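Local coordinates for HTH tetR-type domain-containing protein (Streptomyces coelicolor A3, PDB 3IUV) that is of unknown specific function but probably binds regulatory DNA as a TetR-type transcription factor, through a predicted helix-turn-helix, at residues Glu89-Leu94 and Glu169-Val174; Gly95-Gly100 and Gly154-Val159. One frame throughout, in Å; residues are numbered along the deposited sequence.

Contact 1: residues Glu89-Leu94 and Glu169-Val174; sequences ELARVL and EYAREV
Ala91 meets the methyl of Ala171 and both the backbone N and the first side-chain carbons of Arg172, and this one methyl group carries the contact between helix 86-98 and helix 168-178. Its CB lies 3.9 Å from the backbone N of Arg172, so it rests against the second helix itself and not merely against what projects from it. The two alanine methyls face each other, Ala91 CB standing 4.3 Å from Ala171 CB. Such small residues let the backbones come close: the CA atoms of Ala91 and Arg172 are 5.3 Å apart. Tyr166, in the loop ahead of helix 168-178, touches Ala171 and hydrogen-bonds through its hydroxyl to the carbonyl oxygen of Ala91, giving this buried side a polar tie as well.

The opposite character appears at Arg172, which is exposed. Only the root of its chain takes part, with CG 3.9 Å from Ala91 CB; bends at chi2 and chi3 (-125° and 50°) then lead the guanidinium away from helix 86-98. Beyond the pair, Tyr170 and Val174 turn to other neighbours, among them Arg146 of the second subunit, which makes a cation-pi contact with the Tyr170 ring.

Across the two segments there is neither a hydrogen bond nor a salt bridge, and the 126 Å² buried is modest. The chemistry implies an apolar association that depends on small side chains and close backbones, with charge kept at its margin.

Contact 2: residues Gly95-Gly100 and Gly154-Val159; sequences GEWLGG and GICLQV
Cys156 and Leu98 touch through their ends, CD2 of the leucine lying 4.2 Å from the SG of the cysteine. The same sulfur reaches the indole of Trp97, where its nearest atom is CD1 at 4.4 Å. It arrives at the rim of the ring and not over a face: SG is 5.5 Å from the centroid of the five-membered ring and 89° off the ring normal, practically in the ring plane. This is a sulfur-aromatic contact of the edge type, and one thiol thus meets two successive side chains of the segment 95-100.

What brings these groups together is partly torsional. At Trp97 a chi1 of 180° sets CG opposite the backbone N and brings the CD1 corner of the indole near SG, while its six-membered ring runs away from the sulfur. Immediately after Leu98 the helix ends, Gly99 being the first residue to leave helical angles.

Farther out, the indole is held by other parts of the chain: Phe69 of helix 54-73 meets it edge-to-face, and Val105 of helix 103-117 packs on it. Tyr109 of that same helix lies against Cys156, and Tyr166 touches Leu98. No hydrogen bond crosses between the segments, which bury 161 Å² together. This is helix-helix packing inside the C-terminal domain, which in TetR-family regulators is built entirely of helices.

How the contacts relate
Contact 1 and contact 2 are successive stations along one helix, 86-98, with centres about 10 Å apart. The first pairs it with helix 168-178, the second with helix 142-161, and those two partners follow each other in the chain. The segments run 89-94, 95-100, 154-159, 169-174, so contact 2 is nested inside the loop that contact 1 closes. The stations also touch directly: Leu94 CD2 lies 3.5 Å from Cys156 SG, and Ala171 CB is 4.0 Å from Ile155 CD1. All four segments belong to the C-terminal, TetR-repressor-like part of the chain. Helices 142-161 and 168-178 both also touch the second subunit, so helix 86-98 packs on helices that take part in the dimer contact, as in other TetR-family dimers.

Contact 1: residues Glu89-Leu94 and Glu169-Val174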
loop_
_atom_site.group_PDB
_atom_site.type_symbol
_atom_site.label_atom_id
_atom_site.label_comp_id
_atom_site.label_asym_id
_atom_site.label_seq_id
_atom_site.Cartn_x
_atom_site.Cartn_y
_atom_site.Cartn_z
ATOM N N GLU A 89 1.491 -21.661 8.344
ATOM C CA GLU A 89 1.264 -21.799 6.904
ATOM C C GLU A 89 1.236 -20.453 6.196
ATOM O O GLU A 89 1.805 -20.302 5.112
ATOM C CB GLU A 89 -0.038 -22.570 6.625
ATOM C CG GLU A 89 0.111 -24.094 6.674
ATOM C CD GLU A 89 0.959 -24.651 5.535
ATOM O OE1 GLU A 89 2.099 -25.061 5.799
ATOM O OE2 GLU A 89 0.496 -24.669 4.376
ATOM N N LEU A 90 0.560 -19.482 6.807
ATOM C CA LEU A 90 0.503 -18.139 6.251
ATOM C C LEU A 90 1.881 -17.484 6.199
ATOM O O LEU A 90 2.221 -16.855 5.210
ATOM C CB LEU A 90 -0.463 -17.262 7.042
ATOM C CG LEU A 90 -1.938 -17.612 6.814
ATOM C CD1 LEU A 90 -2.835 -16.932 7.845
ATOM C CD2 LEU A 90 -2.360 -17.262 5.392
ATOM N N ALA A 91 2.677 -17.643 7.254
ATOM C CA ALA A 91 3.996 -17.022 7.291
ATOM C C ALA A 91 4.879 -17.587 6.196
ATOM O O ALA A 91 5.796 -16.909 5.723
ATOM C CB ALA A 91 4.652 -17.200 8.655
ATOM N N ARG A 92 4.592 -18.823 5.780
ATOM C CA ARG A 92 5.352 -19.471 4.707
ATOM C C ARG A 92 4.836 -19.090 3.308
ATOM O O ARG A 92 5.608 -19.052 2.358
ATOM C CB ARG A 92 5.384 -20.991 4.897
ATOM N N VAL A 93 3.547 -18.801 3.175
ATOM C CA VAL A 93 3.056 -18.235 1.922
ATOM C C VAL A 93 3.693 -16.863 1.704
ATOM O O VAL A 93 4.253 -16.574 0.649
ATOM C CB VAL A 93 1.522 -18.120 1.899
ATOM C CG1 VAL A 93 1.082 -17.136 0.810
ATOM C CG2 VAL A 93 0.885 -19.510 1.688
ATOM N N LEU A 94 3.614 -16.026 2.726
ATOM C CA LEU A 94 4.293 -14.745 2.713
ATOM C C LEU A 94 5.805 -14.860 2.482
ATOM O O LEU A 94 6.377 -14.066 1.739
ATOM C CB LEU A 94 4.029 -13.986 4.013
ATOM C CG LEU A 94 2.750 -13.162 4.077
ATOM C CD1 LEU A 94 2.992 -11.956 4.982
ATOM C CD2 LEU A 94 2.347 -12.718 2.677
ATOM N N GLU A 169 9.640 -15.550 11.523
ATOM C CA GLU A 169 9.320 -15.849 12.911
ATOM C C GLU A 169 8.362 -14.773 13.384
ATOM O O GLU A 169 7.379 -15.031 14.098
ATOM C CB GLU A 169 10.591 -15.823 13.766
ATOM C CG GLU A 169 11.812 -16.513 13.146
ATOM C CD GLU A 169 13.123 -16.173 13.863
ATOM O OE1 GLU A 169 14.140 -15.962 13.160
ATOM O OE2 GLU A 169 13.138 -16.112 15.117
ATOM N N TYR A 170 8.673 -13.558 12.948
ATOM C CA TYR A 170 7.926 -12.360 13.274
ATOM C C TYR A 170 6.491 -12.448 12.775
ATOM O O TYR A 170 5.537 -12.218 13.533
ATOM C CB TYR A 170 8.635 -11.134 12.672
ATOM C CG TYR A 170 7.809 -9.862 12.670
ATOM C CD1 TYR A 170 7.290 -9.337 11.480
ATOM C CD2 TYR A 170 7.539 -9.191 13.860
ATOM C CE1 TYR A 170 6.535 -8.171 11.486
ATOM C CE2 TYR A 170 6.778 -8.032 13.876
ATOM C CZ TYR A 170 6.281 -7.516 12.694
ATOM O OH TYR A 170 5.529 -6.351 12.732
ATOM N N ALA A 171 6.326 -12.772 11.501
ATOM C CA ALA A 171 4.986 -12.781 10.942
ATOM C C ALA A 171 4.203 -13.860 11.681
ATOM O O ALA A 171 3.068 -13.639 12.112
ATOM C CB ALA A 171 5.032 -13.031 9.443
ATOM N N ARG A 172 4.852 -15.007 11.869
ATOM C CA ARG A 172 4.233 -16.134 12.544
ATOM C C ARG A 172 3.666 -15.695 13.875
ATOM O O ARG A 172 2.493 -15.909 14.171
ATOM C CB ARG A 172 5.250 -17.252 12.758
ATOM C CG ARG A 172 4.766 -18.595 12.259
ATOM C CD ARG A 172 4.827 -19.632 13.346
ATOM N NE ARG A 172 4.181 -19.148 14.559
ATOM C CZ ARG A 172 4.369 -19.673 15.763
ATOM N NH1 ARG A 172 5.189 -20.709 15.920
ATOM N NH2 ARG A 172 3.744 -19.159 16.812
ATOM N N GLU A 173 4.519 -15.074 14.676
ATOM C CA GLU A 173 4.092 -14.495 15.937
ATOM C C GLU A 173 2.879 -13.550 15.799
ATOM O O GLU A 173 1.914 -13.655 16.550
ATOM C CB GLU A 173 5.262 -13.760 16.581
ATOM C CG GLU A 173 4.920 -13.050 17.881
ATOM C CD GLU A 173 4.557 -14.003 18.984
ATOM O OE1 GLU A 173 3.701 -13.648 19.828
ATOM O OE2 GLU A 173 5.117 -15.119 18.996
ATOM N N VAL A 174 2.927 -12.644 14.828
ATOM C CA VAL A 174 1.905 -11.596 14.694
ATOM C C VAL A 174 0.582 -12.221 14.342
ATOM O O VAL A 174 -0.453 -11.954 14.961
ATOM C CB VAL A 174 2.247 -10.612 13.556
ATOM C CG1 VAL A 174 1.124 -9.650 13.340
ATOM C CG2 VAL A 174 3.538 -9.843 13.838
#

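Contact 2: residues Gly95-Gly100 and Gly154-Val159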
loop_
_atom_site.group_PDB
_atom_site.type_symbol
_atom_site.label_atom_id
_atom_site.label_comp_id
_atom_site.label_asym_id
_atom_site.label_seq_id
_atom_site.Cartn_x
_atom_site.Cartn_y
_atom_site.Cartn_z
ATOM N N GLY A 95 6.455 -15.828 3.122
ATOM C CA GLY A 95 7.884 -16.049 2.913
ATOM C C GLY A 95 8.210 -16.315 1.450
ATOM O O GLY A 95 9.200 -15.820 0.928
ATOM N N GLU A 96 7.365 -17.091 0.776
ATOM C CA GLU A 96 7.570 -17.387 -0.639
ATOM C C GLU A 96 7.245 -16.191 -1.529
ATOM O O GLU A 96 8.089 -15.742 -2.303
ATOM C CB GLU A 96 6.736 -18.592 -1.057
ATOM C CG GLU A 96 7.162 -19.872 -0.380
ATOM C CD GLU A 96 6.214 -21.020 -0.644
ATOM O OE1 GLU A 96 5.691 -21.131 -1.774
ATOM O OE2 GLU A 96 6.003 -21.821 0.285
ATOM N N TRP A 97 6.019 -15.687 -1.413
ATOM C CA TRP A 97 5.556 -14.519 -2.168
ATOM C C TRP A 97 6.556 -13.367 -2.147
ATOM O O TRP A 97 6.533 -12.500 -3.021
ATOM C CB TRP A 97 4.225 -14.047 -1.586
ATOM C CG TRP A 97 3.597 -12.839 -2.236
ATOM C CD1 TRP A 97 3.231 -11.675 -1.616
ATOM C CD2 TRP A 97 3.222 -12.691 -3.619
ATOM N NE1 TRP A 97 2.664 -10.812 -2.523
ATOM C CE2 TRP A 97 2.644 -11.409 -3.755
ATOM C CE3 TRP A 97 3.324 -13.514 -4.747
ATOM C CZ2 TRP A 97 2.168 -10.934 -4.985
ATOM C CZ3 TRP A 97 2.854 -13.035 -5.967
ATOM C CH2 TRP A 97 2.284 -11.758 -6.075
ATOM N N LEU A 98 7.428 -13.355 -1.143
ATOM C CA LEU A 98 8.418 -12.291 -1.017
ATOM C C LEU A 98 9.839 -12.726 -1.451
ATOM O O LEU A 98 10.494 -12.026 -2.226
ATOM C CB LEU A 98 8.386 -11.676 0.396
ATOM C CG LEU A 98 7.043 -11.068 0.862
ATOM C CD1 LEU A 98 6.980 -10.971 2.378
ATOM C CD2 LEU A 98 6.740 -9.704 0.223
ATOM N N GLY A 99 10.304 -13.881 -0.978
ATOM C CA GLY A 99 11.569 -14.427 -1.449
ATOM C C GLY A 99 11.690 -14.324 -2.962
ATOM O O GLY A 99 10.757 -14.662 -3.687
ATOM N N GLY A 100 12.840 -13.858 -3.439
ATOM C CA GLY A 100 13.002 -13.518 -4.842
ATOM C C GLY A 100 13.298 -12.033 -4.951
ATOM O O GLY A 100 13.973 -11.483 -4.087
ATOM N N GLY A 154 -0.044 -5.331 5.290
ATOM C CA GLY A 154 0.813 -4.522 6.151
ATOM C C GLY A 154 2.228 -5.057 6.221
ATOM O O GLY A 154 3.178 -4.402 5.779
ATOM N N ILE A 155 2.369 -6.257 6.768
ATOM C CA ILE A 155 3.656 -6.950 6.773
ATOM C C ILE A 155 4.347 -6.828 5.403
ATOM O O ILE A 155 5.482 -6.384 5.322
ATOM C CB ILE A 155 3.501 -8.442 7.221
ATOM C CG1 ILE A 155 3.235 -8.517 8.732
ATOM C CG2 ILE A 155 4.729 -9.291 6.828
ATOM C CD1 ILE A 155 2.611 -9.858 9.249
ATOM N N CYS A 156 3.664 -7.193 4.324
ATOM C CA CYS A 156 4.297 -7.088 3.013
ATOM C C CYS A 156 4.707 -5.662 2.749
ATOM O O CYS A 156 5.843 -5.391 2.335
ATOM C CB CYS A 156 3.378 -7.566 1.901
ATOM S SG CYS A 156 2.978 -9.301 2.046
ATOM N N LEU A 157 3.779 -4.746 2.994
ATOM C CA LEU A 157 4.052 -3.341 2.758
ATOM C C LEU A 157 5.389 -2.978 3.390
ATOM O O LEU A 157 6.353 -2.719 2.689
ATOM C CB LEU A 157 2.939 -2.479 3.334
ATOM C CG LEU A 157 2.278 -1.633 2.253
ATOM C CD1 LEU A 157 1.670 -0.378 2.833
ATOM C CD2 LEU A 157 3.289 -1.304 1.163
ATOM N N GLN A 158 5.435 -2.998 4.717
ATOM C CA GLN A 158 6.660 -2.768 5.475
ATOM C C GLN A 158 7.920 -3.324 4.844
ATOM O O GLN A 158 8.932 -2.638 4.763
ATOM C CB GLN A 158 6.523 -3.340 6.884
ATOM C CG GLN A 158 5.570 -2.531 7.740
ATOM C CD GLN A 158 5.948 -1.047 7.787
ATOM O OE1 GLN A 158 5.120 -0.166 7.525
ATOM N NE2 GLN A 158 7.204 -0.772 8.115
ATOM N N VAL A 159 7.868 -4.576 4.415
ATOM C CA VAL A 159 9.055 -5.217 3.869
ATOM C C VAL A 159 9.584 -4.509 2.595
ATOM O O VAL A 159 10.767 -4.580 2.274
ATOM C CB VAL A 159 8.811 -6.718 3.622
ATOM C CG1 VAL A 159 9.894 -7.296 2.725
ATOM C CG2 VAL A 159 8.746 -7.467 4.947
#